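Local structure of integral membrane indolylacetylinositol arabinosyltransferase EmbB (Mycolicibacterium smegmatis MC2 155, 7BVC) at residues 969-974 with 1011-1016; 994-999 with 1046-1051. The protein probably transfers arabinose units to build the arabinan of mycobacterial cell-wall arabinogalactan, as a membrane-embedded glycosyltransferase to which the drug ethambutol binds. All coordinates share one frame; numbering follows the deposited sequence.

Contact 1: residues 969-974 with 1011-1016. With 95E (Ethambutol), chain I.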
ATOM      1  N   LEU B 969      21.745  -1.303 -23.629  1.00 46.00           N
ATOM      2  CA  LEU B 969      21.275  -1.465 -22.259  1.00 46.00           C
ATOM      3  C   LEU B 969      19.756  -1.580 -22.287  1.00 46.00           C
ATOM      4  O   LEU B 969      19.051  -0.583 -22.471  1.00 46.00           O
ATOM      5  CB  LEU B 969      21.725  -0.292 -21.392  1.00 46.00           C
ATOM      6  CG  LEU B 969      21.790  -0.497 -19.877  1.00 46.00           C
ATOM      7  CD1 LEU B 969      22.813   0.440 -19.272  1.00 46.00           C
ATOM      8  CD2 LEU B 969      20.435  -0.282 -19.229  1.00 46.00           C
ATOM      9  N   MET B 970      19.251  -2.795 -22.117  1.00 47.49           N
ATOM     10  CA  MET B 970      17.819  -3.049 -22.092  1.00 47.49           C
ATOM     11  C   MET B 970      17.362  -3.155 -20.646  1.00 47.49           C
ATOM     12  O   MET B 970      17.991  -3.854 -19.847  1.00 47.49           O
ATOM     13  CB  MET B 970      17.479  -4.331 -22.850  1.00 47.49           C
ATOM     14  CG  MET B 970      17.431  -4.169 -24.356  1.00 47.49           C
ATOM     15  SD  MET B 970      17.198  -5.735 -25.212  1.00 47.49           S
ATOM     16  CE  MET B 970      18.892  -6.252 -25.438  1.00 47.49           C
ATOM     17  N   ASP B 971      16.278  -2.460 -20.306  1.00 49.42           N
ATOM     18  CA  ASP B 971      15.729  -2.599 -18.970  1.00 49.42           C
ATOM     19  C   ASP B 971      15.234  -4.030 -18.761  1.00 49.42           C
ATOM     20  O   ASP B 971      15.044  -4.796 -19.707  1.00 49.42           O
ATOM     21  CB  ASP B 971      14.602  -1.593 -18.748  1.00 49.42           C
ATOM     22  CG  ASP B 971      15.119  -0.193 -18.477  1.00 49.42           C
ATOM     23  OD1 ASP B 971      16.273   0.099 -18.851  1.00 49.42           O
ATOM     24  OD2 ASP B 971      14.374   0.616 -17.887  1.00 49.42           O
ATOM     25  N   TRP B 972      15.023  -4.391 -17.498  1.00 49.55           N
ATOM     26  CA  TRP B 972      14.684  -5.772 -17.176  1.00 49.55           C
ATOM     27  C   TRP B 972      13.286  -6.167 -17.628  1.00 49.55           C
ATOM     28  O   TRP B 972      12.910  -7.332 -17.466  1.00 49.55           O
ATOM     29  CB  TRP B 972      14.837  -6.024 -15.672  1.00 49.55           C
ATOM     30  CG  TRP B 972      13.960  -5.189 -14.799  1.00 49.55           C
ATOM     31  CD1 TRP B 972      14.311  -4.047 -14.145  1.00 49.55           C
ATOM     32  CD2 TRP B 972      12.594  -5.444 -14.452  1.00 49.55           C
ATOM     33  NE1 TRP B 972      13.247  -3.566 -13.426  1.00 49.55           N
ATOM     34  CE2 TRP B 972      12.180  -4.407 -13.598  1.00 49.55           C
ATOM     35  CE3 TRP B 972      11.679  -6.447 -14.787  1.00 49.55           C
ATOM     36  CZ2 TRP B 972      10.893  -4.340 -13.076  1.00 49.55           C
ATOM     37  CZ3 TRP B 972      10.403  -6.378 -14.269  1.00 49.55           C
ATOM     38  CH2 TRP B 972      10.022  -5.333 -13.423  1.00 49.55           C
ATOM     39  N   ALA B 973      12.513  -5.242 -18.193  1.00 48.45           N
ATOM     40  CA  ALA B 973      11.206  -5.565 -18.742  1.00 48.45           C
ATOM     41  C   ALA B 973      11.245  -5.877 -20.229  1.00 48.45           C
ATOM     42  O   ALA B 973      10.537  -6.783 -20.679  1.00 48.45           O
ATOM     43  CB  ALA B 973      10.228  -4.412 -18.496  1.00 48.45           C
ATOM     44  N   VAL B 974      12.052  -5.153 -21.002  1.00 50.36           N
ATOM     45  CA  VAL B 974      12.131  -5.354 -22.444  1.00 50.36           C
ATOM     46  C   VAL B 974      13.213  -6.373 -22.795  1.00 50.36           C
ATOM     47  O   VAL B 974      14.331  -6.012 -23.181  1.00 50.36           O
ATOM     48  CB  VAL B 974      12.358  -4.002 -23.147  1.00 50.36           C
ATOM     49  CG1 VAL B 974      11.169  -3.115 -22.923  1.00 50.36           C
ATOM     50  CG2 VAL B 974      13.567  -3.284 -22.574  1.00 50.36           C
ATOM     51  N   THR B1011      14.073   2.771 -10.501  1.00 54.76           N
ATOM     52  CA  THR B1011      14.356   2.596  -9.086  1.00 54.76           C
ATOM     53  C   THR B1011      14.952   1.234  -8.763  1.00 54.76           C
ATOM     54  O   THR B1011      15.616   1.094  -7.732  1.00 54.76           O
ATOM     55  CB  THR B1011      13.081   2.788  -8.259  1.00 54.76           C
ATOM     56  OG1 THR B1011      12.122   1.787  -8.621  1.00 54.76           O
ATOM     57  CG2 THR B1011      12.487   4.159  -8.517  1.00 54.76           C
ATOM     58  N   TRP B1012      14.725   0.232  -9.614  1.00 48.98           N
ATOM     59  CA  TRP B1012      15.325  -1.079  -9.408  1.00 48.98           C
ATOM     60  C   TRP B1012      16.795  -1.078  -9.807  1.00 48.98           C
ATOM     61  O   TRP B1012      17.651  -1.556  -9.055  1.00 48.98           O
ATOM     62  CB  TRP B1012      14.551  -2.136 -10.199  1.00 48.98           C
ATOM     63  CG  TRP B1012      14.995  -3.541  -9.946  1.00 48.98           C
ATOM     64  CD1 TRP B1012      15.871  -4.269 -10.692  1.00 48.98           C
ATOM     65  CD2 TRP B1012      14.575  -4.395  -8.876  1.00 48.98           C
ATOM     66  NE1 TRP B1012      16.028  -5.519 -10.153  1.00 48.98           N
ATOM     67  CE2 TRP B1012      15.243  -5.622  -9.035  1.00 48.98           C
ATOM     68  CE3 TRP B1012      13.702  -4.237  -7.797  1.00 48.98           C
ATOM     69  CZ2 TRP B1012      15.064  -6.687  -8.158  1.00 48.98           C
ATOM     70  CZ3 TRP B1012      13.526  -5.295  -6.928  1.00 48.98           C
ATOM     71  CH2 TRP B1012      14.204  -6.504  -7.112  1.00 48.98           C
ATOM     72  N   GLN B1013      17.107  -0.544 -10.983  1.00 50.42           N
ATOM     73  CA  GLN B1013      18.489  -0.449 -11.449  1.00 50.42           C
ATOM     74  C   GLN B1013      19.116   0.887 -11.066  1.00 50.42           C
ATOM     75  O   GLN B1013      19.665   1.596 -11.905  1.00 50.42           O
ATOM     76  CB  GLN B1013      18.542  -0.655 -12.956  1.00 50.42           C
ATOM     77  CG  GLN B1013      17.606  -1.720 -13.480  1.00 50.42           C
ATOM     78  CD  GLN B1013      17.481  -1.677 -14.986  1.00 50.42           C
ATOM     79  OE1 GLN B1013      18.169  -0.910 -15.654  1.00 50.42           O
ATOM     80  NE2 GLN B1013      16.599  -2.504 -15.529  1.00 50.42           N
ATOM     81  N   ASP B1014      19.047   1.241  -9.789  1.00 53.29           N
ATOM     82  CA  ASP B1014      19.611   2.498  -9.332  1.00 53.29           C
ATOM     83  C   ASP B1014      21.077   2.318  -8.959  1.00 53.29           C
ATOM     84  O   ASP B1014      21.519   1.227  -8.595  1.00 53.29           O
ATOM     85  CB  ASP B1014      18.824   3.038  -8.138  1.00 53.29           C
ATOM     86  CG  ASP B1014      19.128   4.493  -7.852  1.00 53.29           C
ATOM     87  OD1 ASP B1014      19.874   5.113  -8.639  1.00 53.29           O
ATOM     88  OD2 ASP B1014      18.621   5.018  -6.838  1.00 53.29           O
ATOM     89  N   GLY B1015      21.839   3.407  -9.061  1.00 51.45           N
ATOM     90  CA  GLY B1015      23.256   3.343  -8.753  1.00 51.45           C
ATOM     91  C   GLY B1015      23.567   3.102  -7.291  1.00 51.45           C
ATOM     92  O   GLY B1015      24.657   2.617  -6.974  1.00 51.45           O
ATOM     93  N   ILE B1016      22.633   3.426  -6.392  1.00 52.16           N
ATOM     94  CA  ILE B1016      22.891   3.325  -4.957  1.00 52.16           C
ATOM     95  C   ILE B1016      22.587   1.949  -4.387  1.00 52.16           C
ATOM     96  O   ILE B1016      22.887   1.698  -3.210  1.00 52.16           O
ATOM     97  CB  ILE B1016      22.086   4.375  -4.169  1.00 52.16           C
ATOM     98  CG1 ILE B1016      20.596   4.040  -4.205  1.00 52.16           C
ATOM     99  CG2 ILE B1016      22.331   5.762  -4.731  1.00 52.16           C
ATOM    100  CD1 ILE B1016      19.774   4.824  -3.213  1.00 52.16           C
TER
HETATM  101  C2  95E I1203      15.773 -12.059  -9.472  1.00 52.87           C
HETATM  102  O12 95E I1203       8.445  -7.865  -9.958  1.00 52.87           O
HETATM  103  C11 95E I1203       9.562  -8.711  -9.975  1.00 52.87           C
HETATM  104  C10 95E I1203      10.789  -7.928  -9.525  1.00 52.87           C
HETATM  105  C13 95E I1203      10.803  -6.562 -10.189  1.00 52.87           C
HETATM  106  C14 95E I1203      10.466  -5.433  -9.228  1.00 52.87           C
HETATM  107  N9  95E I1203      11.984  -8.636  -9.933  1.00 52.87           N
HETATM  108  C8  95E I1203      11.988  -9.956  -9.336  1.00 52.87           C
HETATM  109  C7  95E I1203      13.400 -10.530  -9.296  1.00 52.87           C
HETATM  110  N6  95E I1203      13.493 -11.631 -10.236  1.00 52.87           N
HETATM  111  C3  95E I1203      14.399 -12.649  -9.745  1.00 52.87           C
HETATM  112  O1  95E I1203      16.670 -13.121  -9.340  1.00 52.87           O
HETATM  113  C4  95E I1203      14.534 -13.741 -10.801  1.00 52.87           C
HETATM  114  C5  95E I1203      13.185 -14.329 -11.215  1.00 52.87           C
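Two tryptophans, one from each segment, meet obliquely and share a small ligand between them. The five-membered rings of Trp972 and Trp1012 have centroids 4.8 Å apart and planes inclined at 61°, with CD1 of Trp972 3.8 Å from CD1 of Trp1012. Against these rings lies one ethyl arm of ethambutol: its C13 sits over a face of Trp972, 3.5 Å from CH2, and its C14 over a face of Trp1012, 3.7 Å from CE3. The two rings form an aromatic part of the ethambutol pocket's wall. Both come from the EmbC C-terminal domain, Trp972 just after strand 968-970 and Trp1012 from the loop after helix 1002-1009; Asp285 and Glu313 are among the pocket residues from the earlier part of the chain, and Arg307 adds a cation-pi contact to Trp1012. Among polar groups, the Gln1013 amide, on an extended chain, reaches the edge of the Trp972 ring near CD1. The Asp971 side chain crosses this amide obliquely, the carboxylate and amide planes 66° apart, and OD2 of Asp971 is hydrogen-bonded to OG1 of Thr1009 in the helix preceding 1011-1016.

Contact 2: residues 994-999 with 1046-1051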
ATOM      1  N   PRO B 994      27.647   0.889 -23.378  1.00 46.24           N
ATOM      2  CA  PRO B 994      26.494   0.799 -24.273  1.00 46.24           C
ATOM      3  C   PRO B 994      26.340   2.047 -25.126  1.00 46.24           C
ATOM      4  O   PRO B 994      26.896   3.109 -24.842  1.00 46.24           O
ATOM      5  CB  PRO B 994      25.319   0.649 -23.304  1.00 46.24           C
ATOM      6  CG  PRO B 994      25.752   1.415 -22.110  1.00 46.24           C
ATOM      7  CD  PRO B 994      27.249   1.250 -22.006  1.00 46.24           C
ATOM      8  N   LYS B 995      25.557   1.898 -26.197  1.00 47.05           N
ATOM      9  CA  LYS B 995      25.274   2.996 -27.106  1.00 47.05           C
ATOM     10  C   LYS B 995      23.812   3.409 -27.135  1.00 47.05           C
ATOM     11  O   LYS B 995      23.525   4.553 -27.502  1.00 47.05           O
ATOM     12  CB  LYS B 995      25.714   2.634 -28.533  1.00 47.05           C
ATOM     13  CG  LYS B 995      27.012   1.854 -28.580  1.00 47.05           C
ATOM     14  CD  LYS B 995      27.786   2.130 -29.853  1.00 47.05           C
ATOM     15  CE  LYS B 995      29.130   1.424 -29.831  1.00 47.05           C
ATOM     16  NZ  LYS B 995      29.869   1.584 -31.113  1.00 47.05           N
ATOM     17  N   PHE B 996      22.890   2.527 -26.759  1.00 44.70           N
ATOM     18  CA  PHE B 996      21.477   2.858 -26.667  1.00 44.70           C
ATOM     19  C   PHE B 996      20.918   2.260 -25.388  1.00 44.70           C
ATOM     20  O   PHE B 996      21.497   1.341 -24.805  1.00 44.70           O
ATOM     21  CB  PHE B 996      20.682   2.335 -27.870  1.00 44.70           C
ATOM     22  CG  PHE B 996      21.105   2.921 -29.182  1.00 44.70           C
ATOM     23  CD1 PHE B 996      20.560   4.110 -29.631  1.00 44.70           C
ATOM     24  CD2 PHE B 996      22.035   2.277 -29.976  1.00 44.70           C
ATOM     25  CE1 PHE B 996      20.943   4.649 -30.838  1.00 44.70           C
ATOM     26  CE2 PHE B 996      22.420   2.813 -31.185  1.00 44.70           C
ATOM     27  CZ  PHE B 996      21.874   4.000 -31.616  1.00 44.70           C
ATOM     28  N   ARG B 997      19.774   2.788 -24.961  1.00 44.92           N
ATOM     29  CA  ARG B 997      19.064   2.264 -23.801  1.00 44.92           C
ATOM     30  C   ARG B 997      17.598   2.106 -24.164  1.00 44.92           C
ATOM     31  O   ARG B 997      16.956   3.068 -24.595  1.00 44.92           O
ATOM     32  CB  ARG B 997      19.217   3.180 -22.585  1.00 44.92           C
ATOM     33  CG  ARG B 997      18.427   2.713 -21.379  1.00 44.92           C
ATOM     34  CD  ARG B 997      18.330   3.785 -20.315  1.00 44.92           C
ATOM     35  NE  ARG B 997      17.403   3.405 -19.254  1.00 44.92           N
ATOM     36  CZ  ARG B 997      16.947   4.240 -18.328  1.00 44.92           C
ATOM     37  NH1 ARG B 997      16.104   3.810 -17.398  1.00 44.92           N
ATOM     38  NH2 ARG B 997      17.333   5.507 -18.329  1.00 44.92           N
ATOM     39  N   ILE B 998      17.072   0.899 -23.986  1.00 44.92           N
ATOM     40  CA  ILE B 998      15.677   0.591 -24.275  1.00 44.92           C
ATOM     41  C   ILE B 998      14.933   0.429 -22.959  1.00 44.92           C
ATOM     42  O   ILE B 998      15.411  -0.251 -22.041  1.00 44.92           O
ATOM     43  CB  ILE B 998      15.545  -0.667 -25.152  1.00 44.92           C
ATOM     44  CG1 ILE B 998      16.426  -0.534 -26.392  1.00 44.92           C
ATOM     45  CG2 ILE B 998      14.105  -0.877 -25.560  1.00 44.92           C
ATOM     46  CD1 ILE B 998      16.342  -1.710 -27.328  1.00 44.92           C
ATOM     47  N   SER B 999      13.771   1.061 -22.866  1.00 49.99           N
ATOM     48  CA  SER B 999      12.988   1.153 -21.646  1.00 49.99           C
ATOM     49  C   SER B 999      11.529   0.842 -21.928  1.00 49.99           C
ATOM     50  O   SER B 999      11.083   0.896 -23.080  1.00 49.99           O
ATOM     51  CB  SER B 999      13.106   2.557 -21.035  1.00 49.99           C
ATOM     52  OG  SER B 999      14.440   2.838 -20.658  1.00 49.99           O
ATOM     53  N   GLY B1046       7.157   2.429 -25.367  1.00 55.15           N
ATOM     54  CA  GLY B1046       8.330   2.594 -24.534  1.00 55.15           C
ATOM     55  C   GLY B1046       9.098   3.846 -24.899  1.00 55.15           C
ATOM     56  O   GLY B1046       8.501   4.908 -25.095  1.00 55.15           O
ATOM     57  N   SER B1047      10.420   3.733 -25.002  1.00 51.89           N
ATOM     58  CA  SER B1047      11.263   4.864 -25.359  1.00 51.89           C
ATOM     59  C   SER B1047      12.656   4.357 -25.693  1.00 51.89           C
ATOM     60  O   SER B1047      13.145   3.407 -25.077  1.00 51.89           O
ATOM     61  CB  SER B1047      11.335   5.895 -24.225  1.00 51.89           C
ATOM     62  OG  SER B1047      11.968   5.351 -23.082  1.00 51.89           O
ATOM     63  N   LEU B1048      13.282   4.997 -26.673  1.00 48.58           N
ATOM     64  CA  LEU B1048      14.656   4.714 -27.052  1.00 48.58           C
ATOM     65  C   LEU B1048      15.513   5.937 -26.764  1.00 48.58           C
ATOM     66  O   LEU B1048      15.076   7.076 -26.949  1.00 48.58           O
ATOM     67  CB  LEU B1048      14.763   4.332 -28.533  1.00 48.58           C
ATOM     68  CG  LEU B1048      16.150   3.932 -29.035  1.00 48.58           C
ATOM     69  CD1 LEU B1048      16.582   2.622 -28.409  1.00 48.58           C
ATOM     70  CD2 LEU B1048      16.168   3.830 -30.547  1.00 48.58           C
ATOM     71  N   ARG B1049      16.737   5.695 -26.304  1.00 49.04           N
ATOM     72  CA  ARG B1049      17.636   6.769 -25.911  1.00 49.04           C
ATOM     73  C   ARG B1049      19.003   6.560 -26.539  1.00 49.04           C
ATOM     74  O   ARG B1049      19.373   5.451 -26.931  1.00 49.04           O
ATOM     75  CB  ARG B1049      17.762   6.861 -24.388  1.00 49.04           C
ATOM     76  CG  ARG B1049      16.502   7.363 -23.719  1.00 49.04           C
ATOM     77  CD  ARG B1049      16.736   7.711 -22.265  1.00 49.04           C
ATOM     78  NE  ARG B1049      15.655   8.532 -21.729  1.00 49.04           N
ATOM     79  CZ  ARG B1049      14.439   8.077 -21.443  1.00 49.04           C
ATOM     80  NH1 ARG B1049      14.141   6.800 -21.639  1.00 49.04           N
ATOM     81  NH2 ARG B1049      13.519   8.899 -20.959  1.00 49.04           N
ATOM     82  N   LYS B1050      19.750   7.653 -26.631  1.00 51.80           N
ATOM     83  CA  LYS B1050      21.072   7.672 -27.231  1.00 51.80           C
ATOM     84  C   LYS B1050      22.085   8.104 -26.184  1.00 51.80           C
ATOM     85  O   LYS B1050      21.833   9.039 -25.416  1.00 51.80           O
ATOM     86  CB  LYS B1050      21.114   8.622 -28.427  1.00 51.80           C
ATOM     87  CG  LYS B1050      21.930   8.128 -29.601  1.00 51.80           C
ATOM     88  CD  LYS B1050      21.875   9.127 -30.741  1.00 51.80           C
ATOM     89  CE  LYS B1050      22.626   8.624 -31.955  1.00 51.80           C
ATOM     90  NZ  LYS B1050      23.998   8.179 -31.594  1.00 51.80           N
ATOM     91  N   PHE B1051      23.223   7.417 -26.157  1.00 51.49           N
ATOM     92  CA  PHE B1051      24.285   7.665 -25.191  1.00 51.49           C
ATOM     93  C   PHE B1051      25.440   8.363 -25.892  1.00 51.49           C
ATOM     94  O   PHE B1051      25.995   7.833 -26.860  1.00 51.49           O
ATOM     95  CB  PHE B1051      24.760   6.362 -24.550  1.00 51.49           C
ATOM     96  CG  PHE B1051      23.934   5.930 -23.381  1.00 51.49           C
ATOM     97  CD1 PHE B1051      23.492   6.851 -22.454  1.00 51.49           C
ATOM     98  CD2 PHE B1051      23.590   4.603 -23.214  1.00 51.49           C
ATOM     99  CE1 PHE B1051      22.730   6.456 -21.379  1.00 51.49           C
ATOM    100  CE2 PHE B1051      22.827   4.205 -22.140  1.00 51.49           C
ATOM    101  CZ  PHE B1051      22.398   5.131 -21.222  1.00 51.49           C
TER
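Ile998 and Leu1048 run alongside each other in one direction, with CG1 of Ile998 3.7 Å from CD1 of Leu1048. They form a non-hydrogen-bonded pair of two antiparallel strands, 996-999 and 1047-1051, in the C-terminal domain's mixed sheet. On the same face Phe996 runs alongside Lys1050, its CE1 3.8 Å from the lysine CG, while the ring edge meets O of Arg1049. The other face carries Arg997, Arg1049 and the two serines. There CB of Arg997 rests 3.8 Å from CE2 of Phe1051, whose ring also meets Pro994. Arg997 and Arg1049 form a hydrogen-bonded pair: N of Arg1049 donates to O of Arg997 in the carbonyl plane, and the reciprocal bond is weak. Each arginine has its own salt bridge, NH1 of Arg997 to OD1 of Asp1010 and NE of Arg1049 to OD1 of Asp793, probably offsetting their like charges. At one end N of Phe1051 hydrogen-bonds to O of Lys995 (3.2 Å) from above the carbonyl plane. At the other, a CB on Gly1046 (phi 153°) would run into the preceding carbonyl O, and N of Ser999 donates a hydrogen bond to O of Ser1047, 3.3 Å away and almost in line with the carbonyl bond.

Overall arrangement
The centres of contacts 1 and 2 lie about 12 Å apart, and one sheet joins them. Strand 968-970, at an outer position of that sheet within the chain, runs parallel to strand 996-999, which in turn pairs with strand 1047-1053; N and O of Leu969 probably bond to O of Phe996 and N of Ile998. Along the chain the segments alternate, 969-974, 994-999, 1011-1016 and then 1046-1051, so the two contacts interlock within the EmbC C-terminal domain. Contact 2 is sheet framework, whereas contact 1 joins the chain leaving strand 968-970 to the 1011-1016 loop, at the ethambutol pocket. The chain carrying Trp972 is therefore tied directly to the sheet, while Trp1012 lies on the loop after helix 1002-1009.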